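Local coordinates for mitogen activated protein kinase, putative (Leishmania donovani, PDB 4QNY), which probably transfers the gamma-phosphate of ATP to serine or threonine residues of protein substrates, as a MAP kinase that binds an ATP analogue and magnesium in its interlobe cleft, at residues H126-I131 with P309-L314; F78-I83 with A134-H139; D19-L24 with D41-N46. All coordinates share one frame; numbering follows the deposited sequence.

All three contacts belong to one protein kinase domain, contacts 1 and 2 in and around its C-terminal lobe and contact 3 at the edge of the N-terminal sheet. Contacts 1 and 2 share helix 124-143, use successive parts of it, and touch where Leu311 CD1 packs on Leu135 CD1 at 3.7 Å; their centres lie about 15 Å apart. Contact 2 is the most buried, joining alanine packing to a salt bridge between the lobes. Contact 1, partly buried, is mainly apolar. Contact 3 stands apart, its nearest atoms about 15 Å from contact 2; there an arginine-aspartate salt bridge and a carbonyl gripped by the amide and hydroxyl of one threonine dominate among mostly exposed residues.

Contact 1. Residues H126-I131 with P309-L314; sequences HIQFFI and PFLEQL
Gln128, on the long helix 124-143 of the kinase C-terminal lobe, lies between an aromatic ring and two leucines from the segment 309-314 that follows helix 302-306. Its CG sits over one face of the Phe310 ring in a CH-pi contact, 3.8 Å from the centroid and displaced toward the rim. With chi1 -76° placing CG anti to the carbonyl carbon, the extended chain carries the amide alongside the Phe310 backbone, where Gln128 NE2 is 3.1 Å from Phe310 O; the amide plane is turned 62° from that of the phenyl group. A glutamine suits this partly exposed place because its methylenes pack like a hydrocarbon while its polar end lies close to a backbone carbonyl.

Nearer the backbone, Gln128 CB meets Leu314 CD1 at 3.8 Å. The other methyl of that leucine, CD2, approaches Phe129 CD1 obliquely at 4.0 Å. Leu311 works deeper: its CD2 lies against Gln128 O and its CD1 meets Ile131 CG2, about one helical turn along.

Further out, Phe310 is set by its neighbours on helix 282-291, Ala284 and Leu287, and Ile127 and Ile131 continue onto Leu216 and Leu219 of helix 206-219. At the seam between helix 124-143 and segment 309-314, Ile127 CG2 comes to the edge of the Phe310 ring, 4.4 Å from CZ.

Contact 2. Residues F78-I83 with A134-H139; sequences FNDDNI and ALRALH
The turn between helix 62-77 and strand 86-90 of the kinase N-terminal lobe rests here on helix 124-143 of the C-terminal lobe, and an aspartate-arginine salt bridge fastens the two. Arg136 reaches out with CG anti to its backbone N (chi1 180°) and its chain extended as far as NE, meeting Asp80 tip to tip. The grip is end-on: NH2 bonds OD1 and NH1 bonds OD2, each oxygen offering its syn lone pair. The contact from Arg136 NH1 to Asp80 OD2 is very short, 2.5 Å, and nearly straight at 168°. Carboxylate and guanidinium are close to coplanar, 23° apart, so each oxygen meets one nitrogen, although OD1 lies somewhat out of the guanidinium plane.

Asp80 OD2 has a second donor, the backbone N of Asn82 at 3.0 Å, which comes from above the carboxylate plane. That bond makes an Asx turn within the type I beta turn running from Asp80 to Ile83, and it fixes the rotation of the acid that Arg136 must meet. Two donors on one oxygen would be expected to favour the ionised carboxylate.

Asn82 faces the helix as well. Its OD1 lies 2.7 Å from Arg136 NH1, with the amide plane steeply turned to the guanidinium, while its ND2 donates to the carbonyl oxygen of Leu164, tying the turn to strand 164-166. Beside them, the small methyl of Ala137 lets the backbones come close: its CB is 3.4 Å from Asn82 O and 3.8 Å from Asn82 CB. Ile83 CG1 closes the apolar side against the same methyl at 4.1 Å, and Ile83 also touches Phe169. Such docking of the segment after the N-lobe helix onto the long C-lobe helix is typical of the bilobal protein kinase fold.

Contact 3. Residues D19-L24 with D41-N46; sequences DDRYLL and DTKSDN
Tyr22 and Asp41 form an antiparallel non-hydrogen-bonded pair, CA to CA 4.7 Å, where strand 22-31 begins and strand 34-41 ends. One residue outward, the carbonyl oxygen of Arg21 receives two donors from Thr42. The backbone N of Thr42 reaches Arg21 O at 3.0 Å from above the carbonyl plane, and the Thr42 hydroxyl, OG1, donates to the same oxygen at 2.6 Å, in the carbonyl plane and on a lone pair. With chi1 54°, OG1 sits in the crowded position between its own backbone N and carbonyl carbon, which lets a short beta-branched alcohol serve the same acceptor as its amide.

The side chains are joined by a salt bridge between Arg21 and Asp41. Arg21 bends at chi3 (63°) and turns back to present its side: Arg21 NE meets Asp41 OD2 at 3.0 Å and Arg21 NH2 meets Asp41 OD1 at 2.6 Å, both on syn lone pairs. The two flat groups are only 8° apart, so this is a nearly coplanar, side-on bidentate salt bridge. Asp41 OD1 also has a long, weak ion pair with Arg87. Although Asp41 is buried, the bidentate arginine would probably keep it ionised.

Carbon atoms complete the packing. Lys43 crosses the arginine chain at about a right angle, CD to Arg21 CG 3.6 Å, using its methylenes. On the Asp41 side, Tyr22 CE1 lies 4.0 Å from Asp41 CG, and the tyrosine hydroxyl bonds Asn88 of strand 86-90. Before the strand, Asp19 OD1 accepts from Arg21 N in an Asx turn that leads the chain into the sheet. Joined so, the two strands pair as the first beta hairpin, whose strand 22-31 forms one edge of the five-stranded antiparallel sheet characteristic of the protein kinase N-terminal lobe.

Contact 1. Residues H126-I131 with P309-L314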
loop_
_atom_site.group_PDB
_atom_site.type_symbol
_atom_site.label_atom_id
_atom_site.label_comp_id
_atom_site.label_asym_id
_atom_site.label_seq_id
_atom_site.Cartn_x
_atom_site.Cartn_y
_atom_site.Cartn_z
ATOM N N HIS A 126 -12.603 5.062 15.901
ATOM C CA HIS A 126 -12.515 4.849 14.459
ATOM C C HIS A 126 -11.087 4.514 14.050
ATOM O O HIS A 126 -10.852 3.584 13.277
ATOM C CB HIS A 126 -12.994 6.087 13.696
ATOM C CG HIS A 126 -14.479 6.276 13.710
ATOM N ND1 HIS A 126 -15.070 7.517 13.808
ATOM C CD2 HIS A 126 -15.493 5.382 13.628
ATOM C CE1 HIS A 126 -16.383 7.380 13.792
ATOM N NE2 HIS A 126 -16.667 6.094 13.683
ATOM N N ILE A 127 -10.140 5.282 14.578
ATOM C CA ILE A 127 -8.729 5.119 14.248
ATOM C C ILE A 127 -8.189 3.787 14.758
ATOM O O ILE A 127 -7.443 3.104 14.057
ATOM C CB ILE A 127 -7.888 6.272 14.829
ATOM C CG1 ILE A 127 -8.408 7.615 14.313
ATOM C CG2 ILE A 127 -6.423 6.101 14.473
ATOM C CD1 ILE A 127 -7.781 8.812 14.988
ATOM N N GLN A 128 -8.578 3.422 15.977
ATOM C CA GLN A 128 -8.164 2.157 16.578
ATOM C C GLN A 128 -8.531 0.966 15.698
ATOM O O GLN A 128 -7.717 0.069 15.483
ATOM C CB GLN A 128 -8.796 1.989 17.961
ATOM C CG GLN A 128 -8.149 2.826 19.049
ATOM C CD GLN A 128 -8.994 2.901 20.306
ATOM O OE1 GLN A 128 -10.189 2.609 20.284
ATOM N NE2 GLN A 128 -8.372 3.293 21.412
ATOM N N PHE A 129 -9.760 0.967 15.193
ATOM C CA PHE A 129 -10.249 -0.125 14.360
ATOM C C PHE A 129 -9.553 -0.129 12.998
ATOM O O PHE A 129 -9.251 -1.190 12.454
ATOM C CB PHE A 129 -11.766 -0.027 14.187
ATOM C CG PHE A 129 -12.388 -1.250 13.575
ATOM C CD1 PHE A 129 -11.987 -2.517 13.966
ATOM C CD2 PHE A 129 -13.386 -1.134 12.622
ATOM C CE1 PHE A 129 -12.558 -3.645 13.408
ATOM C CE2 PHE A 129 -13.964 -2.258 12.061
ATOM C CZ PHE A 129 -13.550 -3.515 12.455
ATOM N N PHE A 130 -9.302 1.060 12.458
ATOM C CA PHE A 130 -8.564 1.193 11.204
ATOM C C PHE A 130 -7.144 0.655 11.335
ATOM O O PHE A 130 -6.698 -0.158 10.527
ATOM C CB PHE A 130 -8.518 2.656 10.754
ATOM C CG PHE A 130 -9.775 3.132 10.086
ATOM C CD1 PHE A 130 -10.631 2.236 9.466
ATOM C CD2 PHE A 130 -10.097 4.479 10.070
ATOM C CE1 PHE A 130 -11.787 2.676 8.848
ATOM C CE2 PHE A 130 -11.250 4.924 9.454
ATOM C CZ PHE A 130 -12.096 4.021 8.842
ATOM N N ILE A 131 -6.441 1.116 12.366
ATOM C CA ILE A 131 -5.040 0.767 12.566
ATOM C C ILE A 131 -4.844 -0.723 12.845
ATOM O O ILE A 131 -3.943 -1.349 12.283
ATOM C CB ILE A 131 -4.425 1.586 13.719
ATOM C CG1 ILE A 131 -4.337 3.062 13.326
ATOM C CG2 ILE A 131 -3.045 1.064 14.080
ATOM C CD1 ILE A 131 -3.526 3.313 12.070
ATOM N N PRO A 309 -1.054 -0.962 23.974
ATOM C CA PRO A 309 -2.197 -0.529 24.789
ATOM C C PRO A 309 -3.236 0.315 24.042
ATOM O O PRO A 309 -4.379 0.399 24.493
ATOM C CB PRO A 309 -1.536 0.298 25.894
ATOM C CG PRO A 309 -0.195 -0.321 26.053
ATOM C CD PRO A 309 0.227 -0.734 24.668
ATOM N N PHE A 310 -2.850 0.929 22.928
ATOM C CA PHE A 310 -3.774 1.752 22.154
ATOM C C PHE A 310 -4.835 0.898 21.462
ATOM O O PHE A 310 -5.912 1.385 21.119
ATOM C CB PHE A 310 -3.011 2.586 21.121
ATOM C CG PHE A 310 -3.892 3.450 20.260
ATOM C CD1 PHE A 310 -4.662 4.457 20.820
ATOM C CD2 PHE A 310 -3.937 3.267 18.887
ATOM C CE1 PHE A 310 -5.470 5.253 20.028
ATOM C CE2 PHE A 310 -4.741 4.062 18.090
ATOM C CZ PHE A 310 -5.505 5.058 18.661
ATOM N N LEU A 311 -4.528 -0.382 21.272
ATOM C CA LEU A 311 -5.424 -1.292 20.569
ATOM C C LEU A 311 -5.877 -2.450 21.453
ATOM O O LEU A 311 -6.248 -3.510 20.948
ATOM C CB LEU A 311 -4.738 -1.846 19.319
ATOM C CG LEU A 311 -4.104 -0.837 18.363
ATOM C CD1 LEU A 311 -3.325 -1.559 17.274
ATOM C CD2 LEU A 311 -5.163 0.068 17.758
ATOM N N GLU A 312 -5.854 -2.244 22.767
ATOM C CA GLU A 312 -6.071 -3.333 23.720
ATOM C C GLU A 312 -7.482 -3.923 23.678
ATOM O O GLU A 312 -7.665 -5.114 23.933
ATOM C CB GLU A 312 -5.754 -2.858 25.142
ATOM C CG GLU A 312 -6.636 -1.728 25.649
ATOM C CD GLU A 312 -6.216 -1.235 27.021
ATOM O OE1 GLU A 312 -5.465 -1.960 27.708
ATOM O OE2 GLU A 312 -6.636 -0.127 27.413
ATOM N N GLN A 313 -8.475 -3.101 23.355
ATOM C CA GLN A 313 -9.858 -3.570 23.308
ATOM C C GLN A 313 -10.163 -4.311 22.009
ATOM O O GLN A 313 -11.264 -4.833 21.828
ATOM C CB GLN A 313 -10.830 -2.400 23.477
ATOM C CG GLN A 313 -10.945 -1.884 24.905
ATOM C CD GLN A 313 -11.975 -0.781 25.045
ATOM O OE1 GLN A 313 -12.904 -0.881 25.849
ATOM N NE2 GLN A 313 -11.817 0.280 24.262
ATOM N N LEU A 314 -9.183 -4.361 21.111
ATOM C CA LEU A 314 -9.376 -4.970 19.801
ATOM C C LEU A 314 -8.523 -6.217 19.591
ATOM O O LEU A 314 -8.877 -7.090 18.800
ATOM C CB LEU A 314 -9.070 -3.954 18.700
ATOM C CG LEU A 314 -10.064 -2.806 18.528
ATOM C CD1 LEU A 314 -9.446 -1.701 17.694
ATOM C CD2 LEU A 314 -11.348 -3.306 17.886
#

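Contact 2. Residues F78-I83 with A134-H139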
loop_
_atom_site.group_PDB
_atom_site.type_symbol
_atom_site.label_atom_id
_atom_site.label_comp_id
_atom_site.label_asym_id
_atom_site.label_seq_id
_atom_site.Cartn_x
_atom_site.Cartn_y
_atom_site.Cartn_z
ATOM N N PHE A 78 -3.780 -14.722 -1.012
ATOM C CA PHE A 78 -4.395 -14.366 0.261
ATOM C C PHE A 78 -5.907 -14.574 0.260
ATOM O O PHE A 78 -6.587 -14.290 -0.726
ATOM C CB PHE A 78 -4.077 -12.912 0.621
ATOM C CG PHE A 78 -2.620 -12.656 0.877
ATOM C CD1 PHE A 78 -1.997 -13.182 1.997
ATOM C CD2 PHE A 78 -1.876 -11.881 0.005
ATOM C CE1 PHE A 78 -0.657 -12.946 2.237
ATOM C CE2 PHE A 78 -0.536 -11.641 0.239
ATOM C CZ PHE A 78 0.074 -12.173 1.357
ATOM N N ASN A 79 -6.419 -15.076 1.377
ATOM C CA ASN A 79 -7.855 -15.219 1.579
ATOM C C ASN A 79 -8.224 -14.717 2.969
ATOM O O ASN A 79 -8.450 -15.505 3.888
ATOM C CB ASN A 79 -8.288 -16.674 1.397
ATOM C CG ASN A 79 -9.797 -16.834 1.363
ATOM O OD1 ASN A 79 -10.515 -15.953 0.889
ATOM N ND2 ASN A 79 -10.284 -17.962 1.866
ATOM N N ASP A 80 -8.272 -13.398 3.116
ATOM C CA ASP A 80 -8.474 -12.777 4.418
ATOM C C ASP A 80 -9.395 -11.568 4.305
ATOM O O ASP A 80 -9.499 -10.955 3.243
ATOM C CB ASP A 80 -7.125 -12.374 5.020
ATOM C CG ASP A 80 -7.237 -11.941 6.465
ATOM O OD1 ASP A 80 -7.285 -12.822 7.350
ATOM O OD2 ASP A 80 -7.267 -10.718 6.717
ATOM N N ASP A 81 -10.063 -11.224 5.402
ATOM C CA ASP A 81 -11.045 -10.147 5.395
ATOM C C ASP A 81 -10.410 -8.756 5.336
ATOM O O ASP A 81 -11.056 -7.798 4.916
ATOM C CB ASP A 81 -11.951 -10.249 6.623
ATOM C CG ASP A 81 -12.810 -11.499 6.614
ATOM O OD1 ASP A 81 -13.596 -11.673 5.658
ATOM O OD2 ASP A 81 -12.700 -12.306 7.560
ATOM N N ASN A 82 -9.152 -8.647 5.750
ATOM C CA ASN A 82 -8.469 -7.354 5.741
ATOM C C ASN A 82 -7.512 -7.200 4.564
ATOM O O ASN A 82 -6.698 -6.276 4.526
ATOM C CB ASN A 82 -7.723 -7.139 7.059
ATOM C CG ASN A 82 -8.663 -6.979 8.242
ATOM O OD1 ASN A 82 -8.475 -7.595 9.289
ATOM N ND2 ASN A 82 -9.686 -6.146 8.075
ATOM N N ILE A 83 -7.614 -8.115 3.606
ATOM C CA ILE A 83 -6.867 -8.022 2.357
ATOM C C ILE A 83 -7.845 -8.174 1.198
ATOM O O ILE A 83 -8.620 -9.129 1.163
ATOM C CB ILE A 83 -5.762 -9.094 2.261
ATOM C CG1 ILE A 83 -4.791 -8.971 3.437
ATOM C CG2 ILE A 83 -5.016 -8.977 0.940
ATOM C CD1 ILE A 83 -3.754 -10.073 3.495
ATOM N N ALA A 134 -5.329 -2.801 9.731
ATOM C CA ALA A 134 -4.197 -2.621 8.831
ATOM C C ALA A 134 -2.989 -3.427 9.301
ATOM O O ALA A 134 -2.296 -4.049 8.495
ATOM C CB ALA A 134 -3.841 -1.148 8.716
ATOM N N LEU A 135 -2.747 -3.415 10.608
ATOM C CA LEU A 135 -1.637 -4.159 11.197
ATOM C C LEU A 135 -1.855 -5.663 11.090
ATOM O O LEU A 135 -0.940 -6.410 10.748
ATOM C CB LEU A 135 -1.448 -3.765 12.662
ATOM C CG LEU A 135 -0.856 -2.381 12.923
ATOM C CD1 LEU A 135 -1.036 -1.999 14.380
ATOM C CD2 LEU A 135 0.616 -2.354 12.540
ATOM N N ARG A 136 -3.075 -6.097 11.387
ATOM C CA ARG A 136 -3.437 -7.504 11.290
ATOM C C ARG A 136 -3.244 -8.018 9.864
ATOM O O ARG A 136 -2.821 -9.155 9.651
ATOM C CB ARG A 136 -4.884 -7.710 11.742
ATOM C CG ARG A 136 -5.360 -9.145 11.666
ATOM C CD ARG A 136 -6.872 -9.222 11.777
ATOM N NE ARG A 136 -7.384 -10.498 11.285
ATOM C CZ ARG A 136 -7.527 -10.796 9.997
ATOM N NH1 ARG A 136 -7.196 -9.911 9.067
ATOM N NH2 ARG A 136 -8.000 -11.981 9.639
ATOM N N ALA A 137 -3.547 -7.166 8.889
ATOM C CA ALA A 137 -3.359 -7.512 7.486
ATOM C C ALA A 137 -1.876 -7.615 7.151
ATOM O O ALA A 137 -1.453 -8.527 6.440
ATOM C CB ALA A 137 -4.037 -6.489 6.590
ATOM N N LEU A 138 -1.091 -6.679 7.674
ATOM C CA LEU A 138 0.350 -6.672 7.444
ATOM C C LEU A 138 1.027 -7.888 8.062
ATOM O O LEU A 138 2.002 -8.405 7.519
ATOM C CB LEU A 138 0.979 -5.394 7.999
ATOM C CG LEU A 138 0.774 -4.125 7.174
ATOM C CD1 LEU A 138 1.448 -2.947 7.852
ATOM C CD2 LEU A 138 1.307 -4.315 5.762
ATOM N N HIS A 139 0.510 -8.337 9.202
ATOM C CA HIS A 139 1.053 -9.512 9.874
ATOM C C HIS A 139 0.908 -10.747 8.993
ATOM O O HIS A 139 1.801 -11.591 8.933
ATOM C CB HIS A 139 0.359 -9.737 11.218
ATOM C CG HIS A 139 0.865 -10.930 11.967
ATOM N ND1 HIS A 139 0.090 -12.043 12.206
ATOM C CD2 HIS A 139 2.072 -11.184 12.527
ATOM C CE1 HIS A 139 0.796 -12.932 12.882
ATOM N NE2 HIS A 139 2.002 -12.436 13.090
#

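Contact 3. Residues D19-L24 with D41-N46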
loop_
_atom_site.group_PDB
_atom_site.type_symbol
_atom_site.label_atom_id
_atom_site.label_comp_id
_atom_site.label_asym_id
_atom_site.label_seq_id
_atom_site.Cartn_x
_atom_site.Cartn_y
_atom_site.Cartn_z
ATOM N N ASP A 19 -15.852 -11.302 -21.012
ATOM C CA ASP A 19 -16.903 -11.972 -20.259
ATOM C C ASP A 19 -18.146 -11.087 -20.207
ATOM O O ASP A 19 -18.083 -9.934 -19.779
ATOM C CB ASP A 19 -16.424 -12.311 -18.845
ATOM C CG ASP A 19 -17.232 -13.426 -18.204
ATOM O OD1 ASP A 19 -18.446 -13.521 -18.478
ATOM O OD2 ASP A 19 -16.649 -14.211 -17.426
ATOM N N ASP A 20 -19.276 -11.638 -20.642
ATOM C CA ASP A 20 -20.521 -10.884 -20.738
ATOM C C ASP A 20 -21.139 -10.608 -19.367
ATOM O O ASP A 20 -22.121 -9.872 -19.259
ATOM C CB ASP A 20 -21.521 -11.636 -21.620
ATOM C CG ASP A 20 -22.238 -10.725 -22.597
ATOM O OD1 ASP A 20 -21.669 -9.673 -22.959
ATOM O OD2 ASP A 20 -23.368 -11.063 -23.008
ATOM N N ARG A 21 -20.555 -11.199 -18.329
ATOM C CA ARG A 21 -21.066 -11.088 -16.965
ATOM C C ARG A 21 -21.169 -9.653 -16.452
ATOM O O ARG A 21 -22.180 -9.266 -15.867
ATOM C CB ARG A 21 -20.179 -11.893 -16.008
ATOM C CG ARG A 21 -20.478 -13.380 -15.979
ATOM C CD ARG A 21 -19.403 -14.170 -15.240
ATOM N NE ARG A 21 -19.302 -13.814 -13.826
ATOM C CZ ARG A 21 -18.841 -14.631 -12.883
ATOM N NH1 ARG A 21 -18.446 -15.856 -13.201
ATOM N NH2 ARG A 21 -18.779 -14.228 -11.622
ATOM N N TYR A 22 -20.123 -8.868 -16.685
ATOM C CA TYR A 22 -19.950 -7.603 -15.978
ATOM C C TYR A 22 -20.563 -6.393 -16.679
ATOM O O TYR A 22 -20.263 -6.107 -17.840
ATOM C CB TYR A 22 -18.459 -7.366 -15.734
ATOM C CG TYR A 22 -17.799 -8.518 -15.010
ATOM C CD1 TYR A 22 -17.951 -8.678 -13.640
ATOM C CD2 TYR A 22 -17.040 -9.456 -15.700
ATOM C CE1 TYR A 22 -17.358 -9.734 -12.972
ATOM C CE2 TYR A 22 -16.443 -10.516 -15.040
ATOM C CZ TYR A 22 -16.606 -10.650 -13.677
ATOM O OH TYR A 22 -16.015 -11.701 -13.015
ATOM N N LEU A 23 -21.426 -5.688 -15.949
ATOM C CA LEU A 23 -22.027 -4.442 -16.412
ATOM C C LEU A 23 -21.320 -3.269 -15.744
ATOM O O LEU A 23 -21.305 -3.157 -14.518
ATOM C CB LEU A 23 -23.535 -4.424 -16.114
ATOM C CG LEU A 23 -24.472 -3.287 -16.565
ATOM C CD1 LEU A 23 -25.915 -3.701 -16.327
ATOM C CD2 LEU A 23 -24.218 -1.951 -15.869
ATOM N N LEU A 24 -20.743 -2.384 -16.553
ATOM C CA LEU A 24 -19.999 -1.247 -16.028
ATOM C C LEU A 24 -20.920 -0.101 -15.628
ATOM O O LEU A 24 -21.901 0.187 -16.311
ATOM C CB LEU A 24 -18.984 -0.756 -17.057
ATOM C CG LEU A 24 -17.992 -1.804 -17.559
ATOM C CD1 LEU A 24 -16.926 -1.141 -18.399
ATOM C CD2 LEU A 24 -17.368 -2.562 -16.399
ATOM N N ASP A 41 -21.992 -7.750 -11.412
ATOM C CA ASP A 41 -21.918 -9.086 -11.995
ATOM C C ASP A 41 -23.315 -9.680 -12.173
ATOM O O ASP A 41 -23.968 -10.057 -11.201
ATOM C CB ASP A 41 -21.051 -9.997 -11.121
ATOM C CG ASP A 41 -20.804 -11.355 -11.751
ATOM O OD1 ASP A 41 -20.285 -12.247 -11.049
ATOM O OD2 ASP A 41 -21.123 -11.533 -12.944
ATOM N N THR A 42 -23.755 -9.774 -13.424
ATOM C CA THR A 42 -25.126 -10.166 -13.742
ATOM C C THR A 42 -25.447 -11.629 -13.432
ATOM O O THR A 42 -26.617 -12.002 -13.351
ATOM C CB THR A 42 -25.442 -9.907 -15.229
ATOM O OG1 THR A 42 -24.462 -10.554 -16.050
ATOM C CG2 THR A 42 -25.435 -8.414 -15.522
ATOM N N LYS A 43 -24.421 -12.455 -13.264
ATOM C CA LYS A 43 -24.641 -13.858 -12.926
ATOM C C LYS A 43 -24.577 -14.070 -11.417
ATOM O O LYS A 43 -25.118 -15.043 -10.893
ATOM C CB LYS A 43 -23.624 -14.757 -13.633
ATOM C CG LYS A 43 -23.793 -14.810 -15.144
ATOM C CD LYS A 43 -22.961 -15.925 -15.761
ATOM C CE LYS A 43 -22.990 -15.863 -17.281
ATOM N NZ LYS A 43 -24.369 -15.997 -17.824
ATOM N N SER A 44 -23.917 -13.148 -10.723
ATOM C CA SER A 44 -23.854 -13.192 -9.268
ATOM C C SER A 44 -24.891 -12.255 -8.656
ATOM O O SER A 44 -24.591 -11.516 -7.719
ATOM C CB SER A 44 -22.453 -12.826 -8.775
ATOM N N ASP A 45 -26.103 -12.290 -9.206
ATOM C CA ASP A 45 -27.237 -11.520 -8.694
ATOM C C ASP A 45 -26.974 -10.014 -8.658
ATOM O O ASP A 45 -27.361 -9.334 -7.706
ATOM C CB ASP A 45 -27.623 -12.013 -7.295
ATOM C CG ASP A 45 -27.742 -13.523 -7.222
ATOM O OD1 ASP A 45 -28.810 -14.055 -7.589
ATOM O OD2 ASP A 45 -26.767 -14.177 -6.795
ATOM N N ASN A 46 -26.319 -9.507 -9.699
ATOM C CA ASN A 46 -26.026 -8.079 -9.838
ATOM C C ASN A 46 -25.278 -7.476 -8.650
ATOM O O ASN A 46 -25.464 -6.303 -8.324
ATOM C CB ASN A 46 -27.321 -7.297 -10.076
ATOM C CG ASN A 46 -27.826 -7.427 -11.499
ATOM O OD1 ASN A 46 -27.360 -8.274 -12.260
ATOM N ND2 ASN A 46 -28.784 -6.585 -11.866
#